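Local coordinates for protein alpha-fucosidase (Bifidobacterium bifidum, PDB 2EAB) that probably releases alpha-1,2-linked L-fucose from glycans, this calcium-binding chain being the catalytic portion of a much longer protein, at residues D168-F171 with V176-T179; N186-M191 with K320-D325; K110-G115 with T560-S565. All coordinates share one frame; numbering follows the deposited sequence.

Contact 1. Residues D168-F171 with V176-T179; sequences DVTF and VTYT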
loop_
_atom_site.group_PDB
_atom_site.type_symbol
_atom_site.label_atom_id
_atom_site.label_comp_id
_atom_site.label_asym_id
_atom_site.label_seq_id
_atom_site.Cartn_x
_atom_site.Cartn_y
_atom_site.Cartn_z
ATOM N N ASP A 168 7.444 9.157 -22.182
ATOM C CA ASP A 168 7.887 9.690 -23.465
ATOM C C ASP A 168 7.647 11.193 -23.545
ATOM O O ASP A 168 6.707 11.713 -22.941
ATOM C CB ASP A 168 7.152 8.992 -24.615
ATOM C CG ASP A 168 7.153 7.473 -24.489
ATOM O OD1 ASP A 168 8.221 6.856 -24.647
ATOM O OD2 ASP A 168 6.075 6.891 -24.250
ATOM N N VAL A 169 8.515 11.881 -24.286
ATOM C CA VAL A 169 8.320 13.294 -24.627
ATOM C C VAL A 169 8.696 13.487 -26.091
ATOM O O VAL A 169 9.682 12.922 -26.563
ATOM C CB VAL A 169 9.180 14.258 -23.753
ATOM C CG1 VAL A 169 8.865 15.720 -24.078
ATOM C CG2 VAL A 169 8.986 13.998 -22.256
ATOM N N THR A 170 7.888 14.265 -26.806
ATOM C CA THR A 170 8.198 14.638 -28.184
ATOM C C THR A 170 7.711 16.052 -28.477
ATOM O O THR A 170 6.701 16.493 -27.937
ATOM C CB THR A 170 7.634 13.616 -29.214
ATOM O OG1 THR A 170 8.104 13.949 -30.526
ATOM C CG2 THR A 170 6.101 13.586 -29.214
ATOM N N PHE A 171 8.454 16.761 -29.323
ATOM C CA PHE A 171 8.050 18.079 -29.804
ATOM C C PHE A 171 8.893 18.482 -31.001
ATOM O O PHE A 171 9.976 17.940 -31.214
ATOM C CB PHE A 171 8.149 19.143 -28.700
ATOM C CG PHE A 171 9.514 19.264 -28.082
ATOM C CD1 PHE A 171 10.498 20.057 -28.675
ATOM C CD2 PHE A 171 9.816 18.593 -26.900
ATOM C CE1 PHE A 171 11.759 20.173 -28.108
ATOM C CE2 PHE A 171 11.079 18.705 -26.321
ATOM C CZ PHE A 171 12.053 19.498 -26.927
ATOM N N VAL A 176 13.096 20.901 -36.097
ATOM C CA VAL A 176 13.696 19.652 -35.622
ATOM C C VAL A 176 12.795 18.980 -34.583
ATOM O O VAL A 176 12.316 19.635 -33.653
ATOM C CB VAL A 176 15.108 19.891 -35.015
ATOM C CG1 VAL A 176 15.770 18.572 -34.618
ATOM C CG2 VAL A 176 15.998 20.655 -35.990
ATOM N N THR A 177 12.558 17.682 -34.761
ATOM C CA THR A 177 11.820 16.890 -33.779
ATOM C C THR A 177 12.775 16.301 -32.746
ATOM O O THR A 177 13.743 15.620 -33.090
ATOM C CB THR A 177 10.987 15.773 -34.451
ATOM O OG1 THR A 177 10.009 16.366 -35.312
ATOM C CG2 THR A 177 10.270 14.914 -33.405
ATOM N N TYR A 178 12.492 16.583 -31.477
ATOM C CA TYR A 178 13.265 16.047 -30.365
ATOM C C TYR A 178 12.412 15.045 -29.610
ATOM O O TYR A 178 11.242 15.307 -29.336
ATOM C CB TYR A 178 13.709 17.173 -29.429
ATOM C CG TYR A 178 14.646 18.162 -30.085
ATOM C CD1 TYR A 178 16.026 17.961 -30.064
ATOM C CD2 TYR A 178 14.152 19.297 -30.732
ATOM C CE1 TYR A 178 16.895 18.864 -30.669
ATOM C CE2 TYR A 178 15.011 20.208 -31.343
ATOM C CZ TYR A 178 16.377 19.986 -31.303
ATOM O OH TYR A 178 17.225 20.885 -31.909
ATOM N N THR A 179 12.992 13.889 -29.300
ATOM C CA THR A 179 12.284 12.891 -28.499
ATOM C C THR A 179 13.074 12.493 -27.262
ATOM O O THR A 179 14.311 12.529 -27.251
ATOM C CB THR A 179 11.918 11.607 -29.292
ATOM O OG1 THR A 179 13.077 10.789 -29.473
ATOM C CG2 THR A 179 11.298 11.943 -30.648
#
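Phe171 and Tyr178 bring the largest share of buried surface to this pairing of two antiparallel strands, and they illustrate how one hydrogen-bonded pair can join two strands by both backbone and side chain. Tyr178 N gives a bond of 2.9 Å to Phe171 O, close to straight at 163°, and Phe171 N answers with a longer one, 3.1 Å, to Tyr178 O. On the same face of the sheet the two rings lean together without a formal stack, their planes 33° apart. The phenylalanine does the reaching: its CG sits between the backbone N and the carbonyl carbon (chi1 57°), a torsion that swings the ring across to the partner strand and beneath the root of the tyrosine. Tyr178 CB then rests over the ring face, 4.1 Å from its centroid, a CH-pi contact, while Phe171 CE1 touches Tyr178 CD2 at 3.7 Å. Val176 CG1 covers part of one face of the tyrosine ring.

The other face of the sheet carries a lighter, threonine-lined seam. Thr170 and Thr179 form a non-hydrogen-bonded pair, their CA atoms 4.5 Å apart, and Thr170 OG1 touches two methyls of the partner strand, Thr177 CG2 at 3.7 Å and Thr179 CG2 at 3.8 Å. The hydroxyl of Thr179 is hydrogen-bonded to that of Thr196 on the next strand.

Both segments belong to the beta hairpin of strands 166-173 and 176-185, inside a large antiparallel sheet. Strand 156-161 flanks the hairpin beside Thr170, and strand 190-197 flanks it beside Thr179. On the aromatic face Val67, Val153 and Tyr156 pack against Phe171, and the ring of Phe148 meets Tyr178.

Contact 2. Residues N186-M191 with K320-D325; sequences NPDNVM and KKAHID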
loop_
_atom_site.group_PDB
_atom_site.type_symbol
_atom_site.label_atom_id
_atom_site.label_comp_id
_atom_site.label_asym_id
_atom_site.label_seq_id
_atom_site.Cartn_x
_atom_site.Cartn_y
_atom_site.Cartn_z
ATOM N N ASN A 186 14.084 -3.128 -13.874
ATOM C CA ASN A 186 14.352 -3.996 -12.740
ATOM C C ASN A 186 15.435 -5.048 -13.063
ATOM O O ASN A 186 16.401 -5.162 -12.311
ATOM C CB ASN A 186 13.064 -4.619 -12.184
ATOM C CG ASN A 186 13.287 -5.327 -10.862
ATOM O OD1 ASN A 186 13.526 -6.531 -10.833
ATOM N ND2 ASN A 186 13.233 -4.578 -9.762
ATOM N N PRO A 187 15.310 -5.788 -14.194
ATOM C CA PRO A 187 16.346 -6.783 -14.518
ATOM C C PRO A 187 17.774 -6.240 -14.570
ATOM O O PRO A 187 18.697 -6.915 -14.120
ATOM C CB PRO A 187 15.930 -7.289 -15.905
ATOM C CG PRO A 187 14.485 -7.070 -15.964
ATOM C CD PRO A 187 14.228 -5.803 -15.197
ATOM N N ASP A 188 17.952 -5.040 -15.114
ATOM C CA ASP A 188 19.288 -4.461 -15.247
ATOM C C ASP A 188 19.571 -3.356 -14.232
ATOM O O ASP A 188 20.635 -2.733 -14.257
ATOM C CB ASP A 188 19.530 -4.009 -16.688
ATOM C CG ASP A 188 19.737 -5.184 -17.625
ATOM O OD1 ASP A 188 20.683 -5.965 -17.388
ATOM O OD2 ASP A 188 18.945 -5.346 -18.575
ATOM N N ASN A 189 18.613 -3.146 -13.330
ATOM C CA ASN A 189 18.782 -2.263 -12.177
ATOM C C ASN A 189 19.290 -0.867 -12.536
ATOM O O ASN A 189 20.198 -0.330 -11.891
ATOM C CB ASN A 189 19.689 -2.917 -11.134
ATOM C CG ASN A 189 19.565 -2.263 -9.785
ATOM O OD1 ASN A 189 18.513 -1.716 -9.457
ATOM N ND2 ASN A 189 20.631 -2.301 -9.001
ATOM N N VAL A 190 18.693 -0.280 -13.565
ATOM C CA VAL A 190 19.248 0.922 -14.162
ATOM C C VAL A 190 18.151 1.779 -14.773
ATOM O O VAL A 190 17.157 1.261 -15.287
ATOM C CB VAL A 190 20.348 0.565 -15.216
ATOM C CG1 VAL A 190 19.745 -0.123 -16.451
ATOM C CG2 VAL A 190 21.167 1.790 -15.614
ATOM N N MET A 191 18.331 3.092 -14.687
ATOM C CA MET A 191 17.446 4.045 -15.335
ATOM C C MET A 191 18.048 4.420 -16.686
ATOM O O MET A 191 19.256 4.628 -16.803
ATOM C CB MET A 191 17.264 5.280 -14.449
ATOM C CG MET A 191 16.390 6.374 -15.041
ATOM S SD MET A 191 16.153 7.757 -13.911
ATOM C CE MET A 191 15.167 7.005 -12.616
ATOM N N LYS A 320 16.221 -2.259 -23.118
ATOM C CA LYS A 320 14.817 -1.902 -23.311
ATOM C C LYS A 320 13.926 -3.137 -23.451
ATOM O O LYS A 320 12.863 -3.200 -22.830
ATOM C CB LYS A 320 14.644 -0.977 -24.520
ATOM C CG LYS A 320 13.202 -0.563 -24.783
ATOM C CD LYS A 320 13.113 0.455 -25.898
ATOM C CE LYS A 320 11.669 0.776 -26.242
ATOM N NZ LYS A 320 11.569 1.852 -27.261
ATOM N N LYS A 321 14.356 -4.109 -24.255
ATOM C CA LYS A 321 13.588 -5.342 -24.451
ATOM C C LYS A 321 13.364 -6.073 -23.131
ATOM O O LYS A 321 12.235 -6.443 -22.803
ATOM C CB LYS A 321 14.270 -6.273 -25.460
ATOM C CG LYS A 321 13.496 -7.562 -25.712
ATOM C CD LYS A 321 14.275 -8.540 -26.578
ATOM C CE LYS A 321 13.447 -9.778 -26.892
ATOM N NZ LYS A 321 13.213 -10.641 -25.696
ATOM N N ALA A 322 14.444 -6.276 -22.381
ATOM C CA ALA A 322 14.371 -6.962 -21.094
ATOM C C ALA A 322 13.472 -6.213 -20.120
ATOM O O ALA A 322 12.716 -6.833 -19.362
ATOM C CB ALA A 322 15.754 -7.147 -20.509
ATOM N N HIS A 323 13.551 -4.884 -20.145
ATOM C CA HIS A 323 12.687 -4.071 -19.302
ATOM C C HIS A 323 11.210 -4.256 -19.631
ATOM O O HIS A 323 10.396 -4.525 -18.743
ATOM C CB HIS A 323 13.013 -2.585 -19.414
ATOM C CG HIS A 323 11.993 -1.730 -18.741
ATOM N ND1 HIS A 323 11.147 -0.877 -19.418
ATOM C CD2 HIS A 323 11.632 -1.666 -17.439
ATOM C CE1 HIS A 323 10.333 -0.301 -18.550
ATOM N NE2 HIS A 323 10.606 -0.764 -17.345
ATOM N N ILE A 324 10.864 -4.078 -20.904
ATOM C CA ILE A 324 9.464 -4.134 -21.313
ATOM C C ILE A 324 8.890 -5.532 -21.079
ATOM O O ILE A 324 7.756 -5.661 -20.610
ATOM C CB ILE A 324 9.263 -3.634 -22.766
ATOM C CG1 ILE A 324 9.554 -2.128 -22.841
ATOM C CG2 ILE A 324 7.845 -3.938 -23.258
ATOM C CD1 ILE A 324 9.550 -1.547 -24.244
ATOM N N ASP A 325 9.676 -6.568 -21.370
ATOM C CA ASP A 325 9.264 -7.950 -21.091
ATOM C C ASP A 325 8.926 -8.139 -19.609
ATOM O O ASP A 325 7.892 -8.718 -19.269
ATOM C CB ASP A 325 10.354 -8.948 -21.503
ATOM C CG ASP A 325 10.502 -9.091 -23.017
ATOM O OD1 ASP A 325 9.668 -8.559 -23.775
ATOM O OD2 ASP A 325 11.470 -9.756 -23.446
#
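Pro187 and Asp188 face Ala322 across the meeting of a hairpin turn with a helix, a small example of how two parts of a fold can abut with no hydrogen bond between the segments. The closer part sets carbon against oxygen. Pro187 CG comes to 3.8 Å from Ala322 O, so the CG corner of the proline ring rests by a helix carbonyl. The alanine methyl points toward the turn, and Asp188 OD2 approaches this CB of Ala322 at 4.1 Å. The backbones are nearest between Pro187 and His323, whose CA atoms are 6.6 Å apart. While OD2 of Asp188 lies by the methyl, its OD1 carries the strong interaction, a salt bridge to Lys314. Just behind, the imidazole of His323 stacks on Phe183, anchoring this helix face to the sheet. Lys320, buried, takes no part in the contact; its NZ forms salt bridges with Asp11 and Glu181.

The contact is thin overall, with 134 Å² buried in all, and even Pro187 keeps an exposed side. On the outer side of the helix Lys321 and Asp325, one turn apart, make a salt bridge with each other, NZ to OD2 at 3.0 Å.

The turn itself has a recognisable form. Asn189 N bonds back to Asn186 O at 3.2 Å, Asn189 takes a left-handed backbone conformation (phi 52°, psi 46°), and Asn189 and Val190 both face Ser185. This is a type I turn with a G1 beta bulge, joining strands 176-185 and 190-197; helix 316-331, against which it rests, probably belongs to the helical linker between the beta and helical-barrel parts of family 95 enzymes.

Contact 3. Residues K110-G115 with T560-S565; sequences KQLANG and TGVAYS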
loop_
_atom_site.group_PDB
_atom_site.type_symbol
_atom_site.label_atom_id
_atom_site.label_comp_id
_atom_site.label_asym_id
_atom_site.label_seq_id
_atom_site.Cartn_x
_atom_site.Cartn_y
_atom_site.Cartn_z
ATOM N N LYS A 110 -5.128 -1.899 35.044
ATOM C CA LYS A 110 -5.688 -2.180 36.370
ATOM C C LYS A 110 -6.784 -1.174 36.720
ATOM O O LYS A 110 -7.831 -1.555 37.241
ATOM C CB LYS A 110 -4.602 -2.190 37.450
ATOM C CG LYS A 110 -5.101 -2.588 38.834
ATOM C CD LYS A 110 -3.960 -2.707 39.829
ATOM C CE LYS A 110 -4.473 -3.012 41.229
ATOM N NZ LYS A 110 -5.160 -1.840 41.854
ATOM N N GLN A 111 -6.547 0.104 36.430
ATOM C CA GLN A 111 -7.565 1.128 36.657
ATOM C C GLN A 111 -8.852 0.801 35.901
ATOM O O GLN A 111 -9.952 0.896 36.457
ATOM C CB GLN A 111 -7.048 2.516 36.275
ATOM C CG GLN A 111 -5.974 3.032 37.218
ATOM C CD GLN A 111 -5.481 4.430 36.875
ATOM O OE1 GLN A 111 -5.218 4.746 35.714
ATOM N NE2 GLN A 111 -5.321 5.264 37.896
ATOM N N LEU A 112 -8.709 0.411 34.636
ATOM C CA LEU A 112 -9.850 0.002 33.818
ATOM C C LEU A 112 -10.524 -1.263 34.351
ATOM O O LEU A 112 -11.750 -1.316 34.458
ATOM C CB LEU A 112 -9.422 -0.186 32.363
ATOM C CG LEU A 112 -8.940 1.086 31.662
ATOM C CD1 LEU A 112 -8.129 0.749 30.421
ATOM C CD2 LEU A 112 -10.104 1.994 31.306
ATOM N N ALA A 113 -9.724 -2.266 34.704
ATOM C CA ALA A 113 -10.262 -3.518 35.248
ATOM C C ALA A 113 -11.033 -3.291 36.551
ATOM O O ALA A 113 -12.001 -4.006 36.837
ATOM C CB ALA A 113 -9.156 -4.530 35.454
ATOM N N ASN A 114 -10.614 -2.286 37.317
ATOM C CA ASN A 114 -11.284 -1.922 38.568
ATOM C C ASN A 114 -12.550 -1.080 38.377
ATOM O O ASN A 114 -13.211 -0.717 39.354
ATOM C CB ASN A 114 -10.306 -1.225 39.519
ATOM C CG ASN A 114 -9.286 -2.184 40.118
ATOM O OD1 ASN A 114 -9.483 -3.403 40.127
ATOM N ND2 ASN A 114 -8.192 -1.634 40.628
ATOM N N GLY A 115 -12.883 -0.766 37.127
ATOM C CA GLY A 115 -14.168 -0.148 36.816
ATOM C C GLY A 115 -14.146 1.233 36.193
ATOM O O GLY A 115 -15.206 1.790 35.906
ATOM N N THR A 560 -8.247 -5.529 24.868
ATOM C CA THR A 560 -6.829 -5.215 24.749
ATOM C C THR A 560 -6.369 -4.168 25.766
ATOM O O THR A 560 -5.246 -3.672 25.678
ATOM C CB THR A 560 -6.501 -4.704 23.338
ATOM O OG1 THR A 560 -7.368 -3.607 23.024
ATOM C CG2 THR A 560 -6.703 -5.800 22.308
ATOM N N GLY A 561 -7.215 -3.837 26.738
ATOM C CA GLY A 561 -6.852 -2.831 27.732
ATOM C C GLY A 561 -6.896 -1.431 27.154
ATOM O O GLY A 561 -7.635 -1.165 26.200
ATOM N N VAL A 562 -6.097 -0.533 27.722
ATOM C CA VAL A 562 -6.193 0.877 27.363
ATOM C C VAL A 562 -6.033 1.091 25.853
ATOM O O VAL A 562 -5.080 0.603 25.237
ATOM C CB VAL A 562 -5.261 1.759 28.226
ATOM C CG1 VAL A 562 -3.806 1.442 27.979
ATOM C CG2 VAL A 562 -5.557 3.226 28.001
ATOM N N ALA A 563 -6.992 1.798 25.269
ATOM C CA ALA A 563 -7.023 1.969 23.821
ATOM C C ALA A 563 -7.735 3.236 23.403
ATOM O O ALA A 563 -8.668 3.695 24.078
ATOM C CB ALA A 563 -7.678 0.763 23.158
ATOM N N TYR A 564 -7.292 3.772 22.267
ATOM C CA TYR A 564 -7.905 4.910 21.604
ATOM C C TYR A 564 -8.491 4.438 20.287
ATOM O O TYR A 564 -7.882 3.624 19.589
ATOM C CB TYR A 564 -6.839 5.971 21.338
ATOM C CG TYR A 564 -7.338 7.263 20.735
ATOM C CD1 TYR A 564 -8.405 7.957 21.305
ATOM C CD2 TYR A 564 -6.723 7.811 19.611
ATOM C CE1 TYR A 564 -8.856 9.151 20.761
ATOM C CE2 TYR A 564 -7.163 9.011 19.064
ATOM C CZ TYR A 564 -8.231 9.673 19.644
ATOM O OH TYR A 564 -8.664 10.860 19.104
ATOM N N SER A 565 -9.678 4.931 19.953
ATOM C CA SER A 565 -10.258 4.657 18.648
ATOM C C SER A 565 -9.969 5.860 17.755
ATOM O O SER A 565 -10.612 6.898 17.907
ATOM C CB SER A 565 -11.765 4.437 18.767
ATOM O OG SER A 565 -12.273 3.860 17.575
#
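The peptide plane joining Gly561 to Val562 is the flat group here, and the methyl CD1 of Leu112 sits over one of its faces. That methyl is almost directly above the amide nitrogen, 3.6 Å from Val562 N, and it stands 4.1 Å from Gly561 C. The N-H of the same amide is hydrogen-bonded to Asn109 OD1, so helix 103-113 supplies both a hydrocarbon cover and a polar partner to a single buried peptide. Leu112 reaches it with CG anti to the carbonyl carbon (chi1 -64°), one branch leading. Beyond the peptide, the same methyl meets the root of the valine side chain, with Leu112 CD1 to Val562 CB at 3.8 Å.

The leucine lies in the last turn of its helix, which closes in a Schellman motif: Gly115, with a positive phi of 118°, ends the helical run, and Gly115 N bonds back to Leu112 O. Its partner, strand 558-565, is the middle member of a small three-stranded antiparallel sheet, between strands 548-549 and 572-574. Gly561, also at positive phi (74°), precedes the valine. Val119 and Pro121, from the chain that follows the helix, pack on Val562, while Thr560 turns to helix 577-596, where its OG1 is hydrogen-bonded to Glu579.

Contacts 1 and 2 both reach one antiparallel sheet, with centres about 22 Å apart: strand 176-185 of the hairpin in contact 1 runs into the turn of contact 2, which leads on to strand 190-197. Contact 3 is remote, its centre about 64 Å from that of contact 1 and 54 Å from that of contact 2, on the opposite side of the chain's centre. Along the sequence, contacts 1 and 2 follow one another, both nested within the long loop that contact 3 closes. Contacts 2 and 3 each join a segment in the family 65 N-terminal range to one in the family 95 catalytic range, tying these parts together at two distant places.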